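Local structure of isochorismatase family protein (Enterococcus faecalis, 2A67) at residues V109-C114 / Q151-I156; F77-T82 / N93-E98; Q35-Y40 / E68-Q73; K14-E17 / Q22-R25. The protein probably acts as a hydrolase of the isochorismatase family, although the substrate and the reaction it serves are not established. All coordinates share one frame; numbering follows the deposited sequence. Where two conformers were deposited one is given.

Interaction 1: V109-C114 / Q151-I156; sequences VQTEFC and QHHEAI
The imidazole of H153 packs against T111 and E112 in a small, buried helix-to-helix contact, where the first turn of helix 111-125 meets the later part of helix 146-157. The geometric evidence is a CH-pi approach: E112 CB lies 3.6 Å from the centroid of the H153 ring and 27° off its normal, over one face. Its closest ring atom is H153 CE1, 3.3 Å from E112 CB, so the methylene is displaced toward the CE1-NE2 side and packed tightly. T111 adds its methyl, with T111 CG2 3.7 Å from H153 CB and slanting against the base of the ring. Because T111 CG2 stands anti to the backbone N (chi1 -56° for OG1), the methyl faces H153 while OG1 is left to bond T136 of strand 128-137. E112 likewise turns its carboxylate away, to T138. Ring rotation of H153 is restrained by the hydrogen bond from its ND1 to I149 O, one turn earlier in its own helix. The same histidine also meets H152 and H153 of the second subunit, and E112 O accepts from R120 NH1 of that subunit, so the contact is part of the dimer interface. Two helices following consecutive parallel strands, 103-109 and 128-137, and meeting on one side of the sheet are in keeping with the alpha/beta fold of isochorismatase-like hydrolases.

Interaction 2: F77-T82 / N93-E98; sequences FFIRKT and NDLLTE
L95 drapes its two methyls over F77 and I79, joining edge strand 77-81 of the parallel sheet to the helix 92-98 that follows it; together with strand 103-109 these elements form a beta-alpha-beta crossover. In the first shell, L95 CD1 sits over one face of the F77 ring, 4.2 Å from its centroid and 23° from the normal, which meets the geometry of a CH-pi contact. The other methyl, L95 CD2, drops to the foot of the ring, 3.7 Å from F77 CB, and at 4.0 Å also reaches I79 CD1. One leucine therefore spans two strand residues on the same face of the strand. Its branch is carried there by CG lying anti to the backbone N (chi1 170°), which swings both methyls from the helix toward the sheet. The contact is purely apolar.

In the next shell, backbone hydrogen bonds from F77 and I79 to the neighbouring strand 47-52 fix the platform, while F77 also touches P46 and Q99 and I79 rests on I48. L96, next along the helix, packs on I48 too, so consecutive leucines hold the helix to two strands. Within the helix, N93 O takes two donors from T97: T97 N, at 3.0 Å, and T97 OG1, at 2.8 Å, the hydroxyl approaching from above the carbonyl plane, 40° out of it.

Interaction 3: Q35-Y40 / E68-Q73; sequences QRIAVY and EKLDTQ
I37 of helix 26-42 lays its branched side chain against the backbone and side chain of D71, with L70 beside it, in the loop leading from strand 47-52 to strand 77-81. From CB the side chain divides. The short branch, I37 CG2, lies anti to the backbone N and comes within 3.6 Å of D71 O and 4.0 Å of D71 CB. It also approaches D71 OD2 in the conformer given, but D71 was deposited in two, so that part is less certain. The longer branch runs through CG1 and extends fully (chi2 174°), carrying CD1 to the main chain: D71 O is 3.5 Å from I37 CD1. At the tip, I37 CD1 makes a looser apolar contact with L70 CD2, 4.4 Å away. What I37 meets is largely a peptide carbonyl edged by aliphatic carbon; in the conformer given, D71 OD2 forms a salt bridge with R41 NE, R41 lying one turn after I37 in helix 26-42. On the sheet side, I37 rests on L7 and L9 of strand 5-10 and on I47 and F49 of strand 47-52, so it is wedged between these neighbouring strands and loop 68-73, which packs against helix 26-42.

Interaction 4: K14-E17 / Q22-R25; sequences KGIE and QLYR
I16 and E17 close back onto Q22 and L23, pinching the loop that runs from strand 5-10 to helix 26-42. At the start of the first segment, K14 and G15 face a different part of the protein: K14 pairs through its backbone with Q65 and through NZ with Q65 and D62, and G15 bonds S63. These bonds fix the approach to the pinch. I16 makes the first touch across it, with I16 CG2 lying 4.1 Å from L23 CD1 in a loose apolar contact, while the rest of its side chain leads away and meets D11. E17 follows, with a backbone of positive phi (57°) that turns the chain. Its side chain, extended beyond CG, runs obliquely past L23, with E17 CG 3.9 Å from L23 CD1 and the same distance from L23 N. The carboxylate then completes the reach: L23 N donates to E17 OE2 at 3.1 Å with an N-H...O angle of 151°, only moderately bent. The acceptor uses its anti lone pair, the one directed away from OE1. E17 OE2 also lies 3.7 Å from Q22 CA, beside the peptide that carries the N-H. L23 itself is buried, pressing also on L139, and E17 touches F67. Chemically, the pinch combines one side-chain-to-backbone hydrogen bond with an aliphatic patch. A carboxylate oxygen satisfies a peptide N-H across the intervening residues, and the interaction would probably be stronger with E17 ionised.

From the N terminus the four contacts close in series, none nested and none crossing. Interaction 4 pinches the loop between strand 5-10 and helix 26-42; interaction 3 holds that helix to the loop before strand 77-81; interaction 2 closes the link from that strand to helix 92-98; interaction 1 joins the two later helices. They also meet in space: V109 CG1 is 4.0 Å from L23 CD1, and F78 CZ is 4.0 Å from Q73 O. C114 SG lies 3.4 Å from K81 NZ, which is salt-bridged to D11, an arrangement consistent with the Asp-Lys-Cys triad of this family. The V109-Q110 peptide, close to C114, is cis.

Interaction 1: V109-C114 / Q151-I156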
loop_
_atom_site.group_PDB
_atom_site.type_symbol
_atom_site.label_atom_id
_atom_site.label_comp_id
_atom_site.label_asym_id
_atom_site.label_seq_id
_atom_site.Cartn_x
_atom_site.Cartn_y
_atom_site.Cartn_z
ATOM N N VAL D 109 -3.815 12.271 -6.365
ATOM C CA VAL D 109 -5.103 11.934 -5.764
ATOM C C VAL D 109 -5.462 10.530 -6.275
ATOM O O VAL D 109 -4.937 10.115 -7.316
ATOM C CB VAL D 109 -6.228 12.959 -6.212
ATOM C CG1 VAL D 109 -5.813 14.431 -5.860
ATOM C CG2 VAL D 109 -6.443 12.855 -7.726
ATOM N N GLN D 110 -6.271 9.772 -5.535
ATOM C CA GLN D 110 -6.671 10.132 -4.172
ATOM C C GLN D 110 -5.648 9.559 -3.195
ATOM O O GLN D 110 -5.147 8.473 -3.415
ATOM C CB GLN D 110 -8.068 9.551 -3.825
ATOM C CG GLN D 110 -9.206 10.360 -4.463
ATOM C CD GLN D 110 -10.532 9.660 -4.300
ATOM O OE1 GLN D 110 -11.114 9.612 -3.216
ATOM N NE2 GLN D 110 -10.986 9.070 -5.372
ATOM N N THR D 111 -5.437 10.266 -2.088
ATOM C CA THR D 111 -4.489 9.886 -0.997
ATOM C C THR D 111 -4.462 8.404 -0.667
ATOM O O THR D 111 -3.405 7.761 -0.689
ATOM C CB THR D 111 -4.900 10.616 0.308
ATOM O OG1 THR D 111 -4.933 12.025 0.051
ATOM C CG2 THR D 111 -3.975 10.274 1.525
ATOM N N GLU D 112 -5.626 7.877 -0.282
ATOM C CA GLU D 112 -5.670 6.537 0.272
ATOM C C GLU D 112 -5.760 5.430 -0.786
ATOM O O GLU D 112 -5.589 4.268 -0.467
ATOM C CB GLU D 112 -6.819 6.404 1.274
ATOM C CG GLU D 112 -8.229 6.267 0.620
ATOM C CD GLU D 112 -8.923 7.612 0.350
ATOM O OE1 GLU D 112 -8.278 8.564 -0.132
ATOM O OE2 GLU D 112 -10.145 7.713 0.611
ATOM N N PHE D 113 -5.986 5.794 -2.034
ATOM C CA PHE D 113 -6.130 4.801 -3.084
ATOM C C PHE D 113 -4.879 4.784 -3.954
ATOM O O PHE D 113 -3.911 4.184 -3.564
ATOM C CB PHE D 113 -7.417 5.034 -3.887
ATOM C CG PHE D 113 -8.677 4.890 -3.065
ATOM C CD1 PHE D 113 -9.046 3.652 -2.544
ATOM C CD2 PHE D 113 -9.485 5.990 -2.805
ATOM C CE1 PHE D 113 -10.268 3.479 -1.756
ATOM C CE2 PHE D 113 -10.697 5.835 -2.042
ATOM C CZ PHE D 113 -11.069 4.567 -1.514
ATOM N N CYS D 114 -4.903 5.467 -5.091
ATOM C CA CYS D 114 -3.849 5.389 -6.094
ATOM C C CYS D 114 -2.508 5.918 -5.593
ATOM O O CYS D 114 -1.459 5.429 -6.029
ATOM C CB CYS D 114 -4.199 6.219 -7.330
ATOM S SG CYS D 114 -5.926 6.021 -7.964
ATOM N N GLN D 151 -4.183 12.939 7.059
ATOM C CA GLN D 151 -3.349 12.805 8.257
ATOM C C GLN D 151 -2.872 11.344 8.480
ATOM O O GLN D 151 -1.672 11.054 8.710
ATOM C CB GLN D 151 -4.127 13.351 9.465
ATOM C CG GLN D 151 -3.511 13.154 10.826
ATOM C CD GLN D 151 -4.471 13.617 11.972
ATOM O OE1 GLN D 151 -5.619 13.107 12.143
ATOM N NE2 GLN D 151 -3.990 14.615 12.765
ATOM N N HIS D 152 -3.828 10.429 8.426
ATOM C CA HIS D 152 -3.560 9.013 8.632
ATOM C C HIS D 152 -2.502 8.452 7.674
ATOM O O HIS D 152 -1.569 7.830 8.127
ATOM C CB HIS D 152 -4.869 8.213 8.484
ATOM C CG HIS D 152 -4.722 6.729 8.672
ATOM N ND1 HIS D 152 -4.310 6.152 9.858
ATOM C CD2 HIS D 152 -5.001 5.700 7.827
ATOM C CE1 HIS D 152 -4.371 4.830 9.745
ATOM N NE2 HIS D 152 -4.765 4.535 8.513
ATOM N N HIS D 153 -2.679 8.644 6.375
ATOM C CA HIS D 153 -1.831 7.988 5.389
ATOM C C HIS D 153 -0.454 8.656 5.316
ATOM O O HIS D 153 0.564 7.990 5.202
ATOM C CB HIS D 153 -2.508 7.985 4.016
ATOM C CG HIS D 153 -3.510 6.877 3.863
ATOM N ND1 HIS D 153 -4.805 6.974 4.330
ATOM C CD2 HIS D 153 -3.374 5.618 3.402
ATOM C CE1 HIS D 153 -5.429 5.814 4.158
ATOM N NE2 HIS D 153 -4.574 4.975 3.610
ATOM N N GLU D 154 -0.422 9.980 5.368
ATOM C CA GLU D 154 0.839 10.710 5.356
ATOM C C GLU D 154 1.698 10.342 6.541
ATOM O O GLU D 154 2.915 10.237 6.424
ATOM C CB GLU D 154 0.572 12.227 5.222
ATOM C CG GLU D 154 0.112 12.553 3.817
ATOM C CD GLU D 154 0.053 14.069 3.471
ATOM O OE1 GLU D 154 0.325 14.859 4.368
ATOM O OE2 GLU D 154 -0.360 14.431 2.313
ATOM N N ALA D 155 1.073 10.098 7.693
ATOM C CA ALA D 155 1.850 9.630 8.865
ATOM C C ALA D 155 2.406 8.222 8.667
ATOM O O ALA D 155 3.510 7.901 9.140
ATOM C CB ALA D 155 1.017 9.688 10.147
ATOM N N ILE D 156 1.655 7.361 7.980
ATOM C CA ILE D 156 2.198 6.029 7.651
ATOM C C ILE D 156 3.403 6.130 6.679
ATOM O O ILE D 156 4.393 5.428 6.828
ATOM C CB ILE D 156 1.138 5.146 6.981
ATOM C CG1 ILE D 156 -0.040 4.856 7.945
ATOM C CG2 ILE D 156 1.779 3.819 6.481
ATOM C CD1 ILE D 156 -1.219 4.198 7.204
#

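Interaction 2: F77-T82 / N93-E98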
loop_
_atom_site.group_PDB
_atom_site.type_symbol
_atom_site.label_atom_id
_atom_site.label_comp_id
_atom_site.label_asym_id
_atom_site.label_seq_id
_atom_site.Cartn_x
_atom_site.Cartn_y
_atom_site.Cartn_z
ATOM N N PHE D 77 6.173 13.255 -19.698
ATOM C CA PHE D 77 5.887 11.849 -19.978
ATOM C C PHE D 77 4.503 11.591 -19.435
ATOM O O PHE D 77 4.057 12.294 -18.515
ATOM C CB PHE D 77 6.908 10.920 -19.308
ATOM C CG PHE D 77 8.334 11.106 -19.828
ATOM C CD1 PHE D 77 8.686 10.678 -21.122
ATOM C CD2 PHE D 77 9.299 11.722 -19.047
ATOM C CE1 PHE D 77 10.017 10.857 -21.621
ATOM C CE2 PHE D 77 10.632 11.918 -19.538
ATOM C CZ PHE D 77 10.978 11.484 -20.836
ATOM N N PHE D 78 3.805 10.631 -20.041
ATOM C CA PHE D 78 2.417 10.349 -19.680
ATOM C C PHE D 78 2.270 8.844 -19.611
ATOM O O PHE D 78 2.694 8.115 -20.539
ATOM C CB PHE D 78 1.452 10.949 -20.735
ATOM C CG PHE D 78 1.527 12.453 -20.800
ATOM C CD1 PHE D 78 0.766 13.220 -19.956
ATOM C CD2 PHE D 78 2.422 13.092 -21.673
ATOM C CE1 PHE D 78 0.845 14.625 -20.007
ATOM C CE2 PHE D 78 2.522 14.496 -21.722
ATOM C CZ PHE D 78 1.736 15.251 -20.874
ATOM N N ILE D 79 1.693 8.385 -18.502
ATOM C CA ILE D 79 1.450 6.967 -18.319
ATOM C C ILE D 79 -0.057 6.734 -18.235
ATOM O O ILE D 79 -0.709 7.417 -17.464
ATOM C CB ILE D 79 2.101 6.493 -17.007
ATOM C CG1 ILE D 79 3.634 6.714 -17.090
ATOM C CG2 ILE D 79 1.809 5.007 -16.710
ATOM C CD1 ILE D 79 4.309 5.695 -17.964
ATOM N N ARG D 80 -0.566 5.753 -18.971
ATOM C CA ARG D 80 -1.973 5.324 -18.870
ATOM C C ARG D 80 -2.055 4.205 -17.838
ATOM O O ARG D 80 -1.309 3.234 -17.955
ATOM C CB ARG D 80 -2.455 4.688 -20.212
ATOM C CG ARG D 80 -2.387 5.635 -21.402
ATOM C CD ARG D 80 -2.743 4.970 -22.696
ATOM N NE ARG D 80 -4.073 4.360 -22.706
ATOM C CZ ARG D 80 -4.556 3.756 -23.768
ATOM N NH1 ARG D 80 -3.789 3.694 -24.843
ATOM N NH2 ARG D 80 -5.788 3.194 -23.765
ATOM N N LYS D 81 -2.976 4.305 -16.889
ATOM C CA LYS D 81 -3.236 3.183 -15.964
ATOM C C LYS D 81 -4.737 2.893 -15.862
ATOM O O LYS D 81 -5.567 3.758 -16.093
ATOM C CB LYS D 81 -2.647 3.447 -14.580
ATOM C CG LYS D 81 -3.435 4.400 -13.700
ATOM C CD LYS D 81 -2.727 4.535 -12.333
ATOM C CE LYS D 81 -3.385 5.501 -11.420
ATOM N NZ LYS D 81 -4.695 4.929 -10.925
ATOM N N THR D 82 -5.035 1.655 -15.490
ATOM C CA THR D 82 -6.382 1.201 -15.254
ATOM C C THR D 82 -6.674 0.788 -13.771
ATOM O O THR D 82 -7.860 0.695 -13.388
ATOM C CB THR D 82 -6.693 0.072 -16.238
ATOM O OG1 THR D 82 -5.809 -1.022 -15.999
ATOM C CG2 THR D 82 -6.457 0.543 -17.674
ATOM N N ASN D 93 7.408 1.217 -15.012
ATOM C CA ASN D 93 8.706 0.700 -14.631
ATOM C C ASN D 93 9.685 0.806 -15.817
ATOM O O ASN D 93 10.858 1.255 -15.660
ATOM C CB ASN D 93 8.534 -0.711 -14.119
ATOM C CG ASN D 93 9.642 -1.139 -13.247
ATOM O OD1 ASN D 93 10.380 -2.075 -13.594
ATOM N ND2 ASN D 93 9.816 -0.456 -12.110
ATOM N N ASP D 94 9.186 0.496 -17.023
ATOM C CA ASP D 94 10.023 0.612 -18.239
ATOM C C ASP D 94 10.518 2.013 -18.538
ATOM O O ASP D 94 11.634 2.182 -18.965
ATOM C CB ASP D 94 9.312 0.077 -19.491
ATOM C CG ASP D 94 9.298 -1.443 -19.551
ATOM O OD1 ASP D 94 9.915 -2.081 -18.670
ATOM O OD2 ASP D 94 8.652 -1.992 -20.469
ATOM N N LEU D 95 9.643 2.986 -18.393
ATOM C CA LEU D 95 9.975 4.365 -18.623
ATOM C C LEU D 95 11.060 4.804 -17.591
ATOM O O LEU D 95 12.113 5.343 -17.973
ATOM C CB LEU D 95 8.694 5.215 -18.486
ATOM C CG LEU D 95 9.017 6.730 -18.465
ATOM C CD1 LEU D 95 9.592 7.154 -19.821
ATOM C CD2 LEU D 95 7.845 7.569 -18.086
ATOM N N LEU D 96 10.825 4.508 -16.310
ATOM C CA LEU D 96 11.827 4.833 -15.246
ATOM C C LEU D 96 13.210 4.253 -15.487
ATOM O O LEU D 96 14.233 4.909 -15.227
ATOM C CB LEU D 96 11.319 4.376 -13.892
ATOM C CG LEU D 96 10.059 5.132 -13.494
ATOM C CD1 LEU D 96 9.518 4.660 -12.163
ATOM C CD2 LEU D 96 10.319 6.630 -13.515
ATOM N N THR D 97 13.241 3.004 -15.941
ATOM C CA THR D 97 14.473 2.349 -16.355
ATOM C C THR D 97 15.081 3.087 -17.546
ATOM O O THR D 97 16.249 3.455 -17.506
ATOM C CB THR D 97 14.211 0.869 -16.720
ATOM O OG1 THR D 97 13.483 0.257 -15.662
ATOM C CG2 THR D 97 15.507 0.101 -16.922
ATOM N N GLU D 98 14.292 3.308 -18.601
ATOM C CA GLU D 98 14.795 4.020 -19.772
ATOM C C GLU D 98 15.355 5.416 -19.404
ATOM O O GLU D 98 16.355 5.842 -19.955
ATOM C CB GLU D 98 13.698 4.088 -20.808
ATOM C CG GLU D 98 13.753 5.160 -21.882
ATOM C CD GLU D 98 12.347 5.375 -22.463
ATOM O OE1 GLU D 98 11.619 4.338 -22.640
ATOM O OE2 GLU D 98 11.956 6.560 -22.691
#

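Interaction 3: Q35-Y40 / E68-Q73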
loop_
_atom_site.group_PDB
_atom_site.type_symbol
_atom_site.label_atom_id
_atom_site.label_comp_id
_atom_site.label_asym_id
_atom_site.label_seq_id
_atom_site.Cartn_x
_atom_site.Cartn_y
_atom_site.Cartn_z
ATOM N N GLN D 35 4.592 24.597 -8.542
ATOM C CA GLN D 35 5.916 25.064 -8.035
ATOM C C GLN D 35 6.989 23.983 -8.196
ATOM O O GLN D 35 8.128 24.272 -8.608
ATOM C CB GLN D 35 5.850 25.495 -6.569
ATOM C CG GLN D 35 5.096 26.785 -6.308
ATOM C CD GLN D 35 5.360 27.351 -4.916
ATOM O OE1 GLN D 35 5.649 28.575 -4.765
ATOM N NE2 GLN D 35 5.334 26.476 -3.883
ATOM N N ARG D 36 6.621 22.731 -7.913
ATOM C CA ARG D 36 7.558 21.618 -8.098
ATOM C C ARG D 36 7.858 21.399 -9.554
ATOM O O ARG D 36 8.991 21.166 -9.923
ATOM C CB ARG D 36 7.024 20.324 -7.460
ATOM C CG ARG D 36 6.647 20.465 -6.000
ATOM C CD ARG D 36 7.903 20.992 -5.220
ATOM N NE ARG D 36 9.013 20.037 -5.336
ATOM C CZ ARG D 36 10.294 20.360 -5.213
ATOM N NH1 ARG D 36 10.641 21.628 -5.028
ATOM N NH2 ARG D 36 11.221 19.427 -5.289
ATOM N N ILE D 37 6.807 21.390 -10.389
ATOM C CA ILE D 37 6.967 21.304 -11.841
ATOM C C ILE D 37 8.027 22.297 -12.291
ATOM O O ILE D 37 8.925 21.956 -13.044
ATOM C CB ILE D 37 5.606 21.567 -12.565
ATOM C CG1 ILE D 37 4.733 20.297 -12.441
ATOM C CG2 ILE D 37 5.818 21.945 -14.033
ATOM C CD1 ILE D 37 3.287 20.478 -13.008
ATOM N N ALA D 38 7.884 23.539 -11.858
ATOM C CA ALA D 38 8.792 24.585 -12.284
ATOM C C ALA D 38 10.248 24.253 -11.890
ATOM O O ALA D 38 11.147 24.389 -12.708
ATOM C CB ALA D 38 8.325 25.977 -11.742
ATOM N N VAL D 39 10.466 23.702 -10.704
ATOM C CA VAL D 39 11.850 23.292 -10.282
ATOM C C VAL D 39 12.373 22.145 -11.180
ATOM O O VAL D 39 13.518 22.125 -11.597
ATOM C CB VAL D 39 11.855 22.810 -8.817
ATOM C CG1 VAL D 39 13.146 22.084 -8.441
ATOM C CG2 VAL D 39 11.523 23.948 -7.822
ATOM N N TYR D 40 11.520 21.174 -11.484
ATOM C CA TYR D 40 11.923 20.078 -12.367
ATOM C C TYR D 40 12.281 20.565 -13.753
ATOM O O TYR D 40 13.279 20.099 -14.318
ATOM C CB TYR D 40 10.831 18.978 -12.388
ATOM C CG TYR D 40 10.995 18.075 -11.201
ATOM C CD1 TYR D 40 10.599 18.501 -9.935
ATOM C CD2 TYR D 40 11.572 16.817 -11.337
ATOM C CE1 TYR D 40 10.777 17.708 -8.810
ATOM C CE2 TYR D 40 11.723 15.978 -10.213
ATOM C CZ TYR D 40 11.328 16.436 -8.968
ATOM O OH TYR D 40 11.493 15.642 -7.851
ATOM N N GLU D 68 -6.799 21.865 -15.997
ATOM C CA GLU D 68 -6.219 22.921 -16.829
ATOM C C GLU D 68 -5.142 23.738 -16.141
ATOM O O GLU D 68 -4.237 24.224 -16.801
ATOM C CB GLU D 68 -7.304 23.904 -17.267
ATOM C CG GLU D 68 -8.332 23.278 -18.146
ATOM C CD GLU D 68 -8.104 23.603 -19.594
ATOM O OE1 GLU D 68 -6.975 23.390 -20.111
ATOM O OE2 GLU D 68 -9.073 24.087 -20.210
ATOM N N LYS D 69 -5.262 23.923 -14.834
ATOM C CA LYS D 69 -4.303 24.769 -14.084
ATOM C C LYS D 69 -2.873 24.205 -14.021
ATOM O O LYS D 69 -1.913 24.965 -13.729
ATOM C CB LYS D 69 -4.811 25.024 -12.659
ATOM C CG LYS D 69 -4.265 26.306 -11.975
ATOM C CD LYS D 69 -4.159 25.971 -10.480
ATOM C CE LYS D 69 -4.415 27.153 -9.520
ATOM N NZ LYS D 69 -4.714 26.611 -8.140
ATOM N N LEU D 70 -2.726 22.896 -14.257
ATOM C CA LEU D 70 -1.390 22.253 -14.235
ATOM C C LEU D 70 -0.539 22.634 -15.443
ATOM O O LEU D 70 -1.017 22.601 -16.573
ATOM C CB LEU D 70 -1.506 20.721 -14.144
ATOM C CG LEU D 70 -1.940 20.103 -12.807
ATOM C CD1 LEU D 70 -2.241 18.661 -13.013
ATOM C CD2 LEU D 70 -0.866 20.280 -11.695
ATOM N N ASP D 71 0.730 22.968 -15.183
ATOM C CA ASP D 71 1.703 23.319 -16.220
ATOM C C ASP D 71 2.229 22.061 -16.885
ATOM O O ASP D 71 3.127 21.404 -16.380
ATOM C CB ASP D 71 2.867 24.139 -15.616
ATOM C CG ASP D 71 3.926 24.528 -16.644
ATOM O OD1 ASP D 71 3.578 24.859 -17.798
ATOM O OD2 ASP D 71 5.125 24.516 -16.293
ATOM N N THR D 72 1.667 21.713 -18.031
ATOM C CA THR D 72 2.176 20.545 -18.780
ATOM C C THR D 72 2.928 21.009 -20.023
ATOM O O THR D 72 2.688 22.122 -20.468
ATOM C CB THR D 72 1.041 19.580 -19.193
ATOM O OG1 THR D 72 0.256 20.199 -20.220
ATOM C CG2 THR D 72 0.122 19.329 -18.023
ATOM N N GLN D 73 3.830 20.181 -20.575
ATOM C CA GLN D 73 4.447 20.450 -21.865
ATOM C C GLN D 73 4.487 19.145 -22.590
ATOM O O GLN D 73 4.389 18.115 -21.939
ATOM C CB GLN D 73 5.872 20.940 -21.709
ATOM C CG GLN D 73 6.046 21.939 -20.619
ATOM C CD GLN D 73 5.933 23.347 -21.071
ATOM O OE1 GLN D 73 4.917 23.755 -21.644
ATOM N NE2 GLN D 73 6.989 24.134 -20.803
#

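Interaction 4: K14-E17 / Q22-R25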
loop_
_atom_site.group_PDB
_atom_site.type_symbol
_atom_site.label_atom_id
_atom_site.label_comp_id
_atom_site.label_asym_id
_atom_site.label_seq_id
_atom_site.Cartn_x
_atom_site.Cartn_y
_atom_site.Cartn_z
ATOM N N LYS D 14 -9.679 16.109 -14.347
ATOM C CA LYS D 14 -10.898 16.893 -14.089
ATOM C C LYS D 14 -12.013 16.070 -13.438
ATOM O O LYS D 14 -12.600 16.496 -12.441
ATOM C CB LYS D 14 -11.397 17.533 -15.379
ATOM C CG LYS D 14 -10.331 18.322 -16.124
ATOM C CD LYS D 14 -10.960 18.975 -17.350
ATOM C CE LYS D 14 -10.019 19.043 -18.528
ATOM N NZ LYS D 14 -10.867 18.881 -19.793
ATOM N N GLY D 15 -12.237 14.867 -13.952
ATOM C CA GLY D 15 -13.365 14.048 -13.508
ATOM C C GLY D 15 -13.227 13.253 -12.221
ATOM O O GLY D 15 -14.013 12.344 -11.986
ATOM N N ILE D 16 -12.261 13.588 -11.360
ATOM C CA ILE D 16 -12.155 12.873 -10.065
ATOM C C ILE D 16 -13.087 13.200 -8.832
ATOM O O ILE D 16 -13.504 12.251 -8.170
ATOM C CB ILE D 16 -10.665 12.684 -9.581
ATOM C CG1 ILE D 16 -10.009 11.491 -10.278
ATOM C CG2 ILE D 16 -10.595 12.284 -8.104
ATOM C CD1 ILE D 16 -8.926 11.813 -11.192
ATOM N N GLU D 17 -13.490 14.416 -8.460
ATOM C CA GLU D 17 -14.135 15.543 -9.145
ATOM C C GLU D 17 -15.480 15.480 -9.906
ATOM O O GLU D 17 -15.540 15.445 -11.131
ATOM C CB GLU D 17 -13.237 16.721 -9.423
ATOM C CG GLU D 17 -12.822 17.237 -8.079
ATOM C CD GLU D 17 -12.553 18.708 -8.023
ATOM O OE1 GLU D 17 -12.446 19.352 -9.103
ATOM O OE2 GLU D 17 -12.442 19.205 -6.869
ATOM N N GLN D 22 -16.079 17.540 -4.053
ATOM C CA GLN D 22 -14.874 18.345 -4.279
ATOM C C GLN D 22 -13.678 17.777 -3.510
ATOM O O GLN D 22 -13.792 17.453 -2.319
ATOM C CB GLN D 22 -15.093 19.809 -3.874
ATOM C CG GLN D 22 -15.913 20.616 -4.861
ATOM C CD GLN D 22 -15.394 22.034 -5.038
ATOM O OE1 GLN D 22 -15.295 22.800 -4.074
ATOM N NE2 GLN D 22 -15.061 22.393 -6.285
ATOM N N LEU D 23 -12.550 17.650 -4.194
ATOM C CA LEU D 23 -11.280 17.250 -3.557
ATOM C C LEU D 23 -10.828 18.287 -2.516
ATOM O O LEU D 23 -10.917 19.481 -2.756
ATOM C CB LEU D 23 -10.208 17.083 -4.633
ATOM C CG LEU D 23 -10.264 15.791 -5.454
ATOM C CD1 LEU D 23 -9.412 15.952 -6.703
ATOM C CD2 LEU D 23 -9.798 14.577 -4.639
ATOM N N TYR D 24 -10.366 17.814 -1.364
ATOM C CA TYR D 24 -9.993 18.647 -0.230
ATOM C C TYR D 24 -8.775 19.547 -0.528
ATOM O O TYR D 24 -7.666 19.056 -0.878
ATOM C CB TYR D 24 -9.704 17.751 0.966
ATOM C CG TYR D 24 -9.368 18.490 2.235
ATOM C CD1 TYR D 24 -10.340 19.252 2.922
ATOM C CD2 TYR D 24 -8.070 18.434 2.771
ATOM C CE1 TYR D 24 -10.005 19.950 4.112
ATOM C CE2 TYR D 24 -7.740 19.098 3.953
ATOM C CZ TYR D 24 -8.701 19.850 4.608
ATOM O OH TYR D 24 -8.351 20.496 5.761
ATOM N N ARG D 25 -9.021 20.854 -0.418
ATOM C CA ARG D 25 -8.052 21.904 -0.658
ATOM C C ARG D 25 -7.265 21.745 -1.951
ATOM O O ARG D 25 -6.055 21.960 -1.957
ATOM C CB ARG D 25 -7.109 22.046 0.556
ATOM C CG ARG D 25 -7.895 22.292 1.821
ATOM C CD ARG D 25 -7.069 22.658 3.032
ATOM N NE ARG D 25 -7.977 23.202 4.050
ATOM C CZ ARG D 25 -7.654 23.406 5.326
ATOM N NH1 ARG D 25 -6.433 23.118 5.766
ATOM N NH2 ARG D 25 -8.559 23.883 6.171
#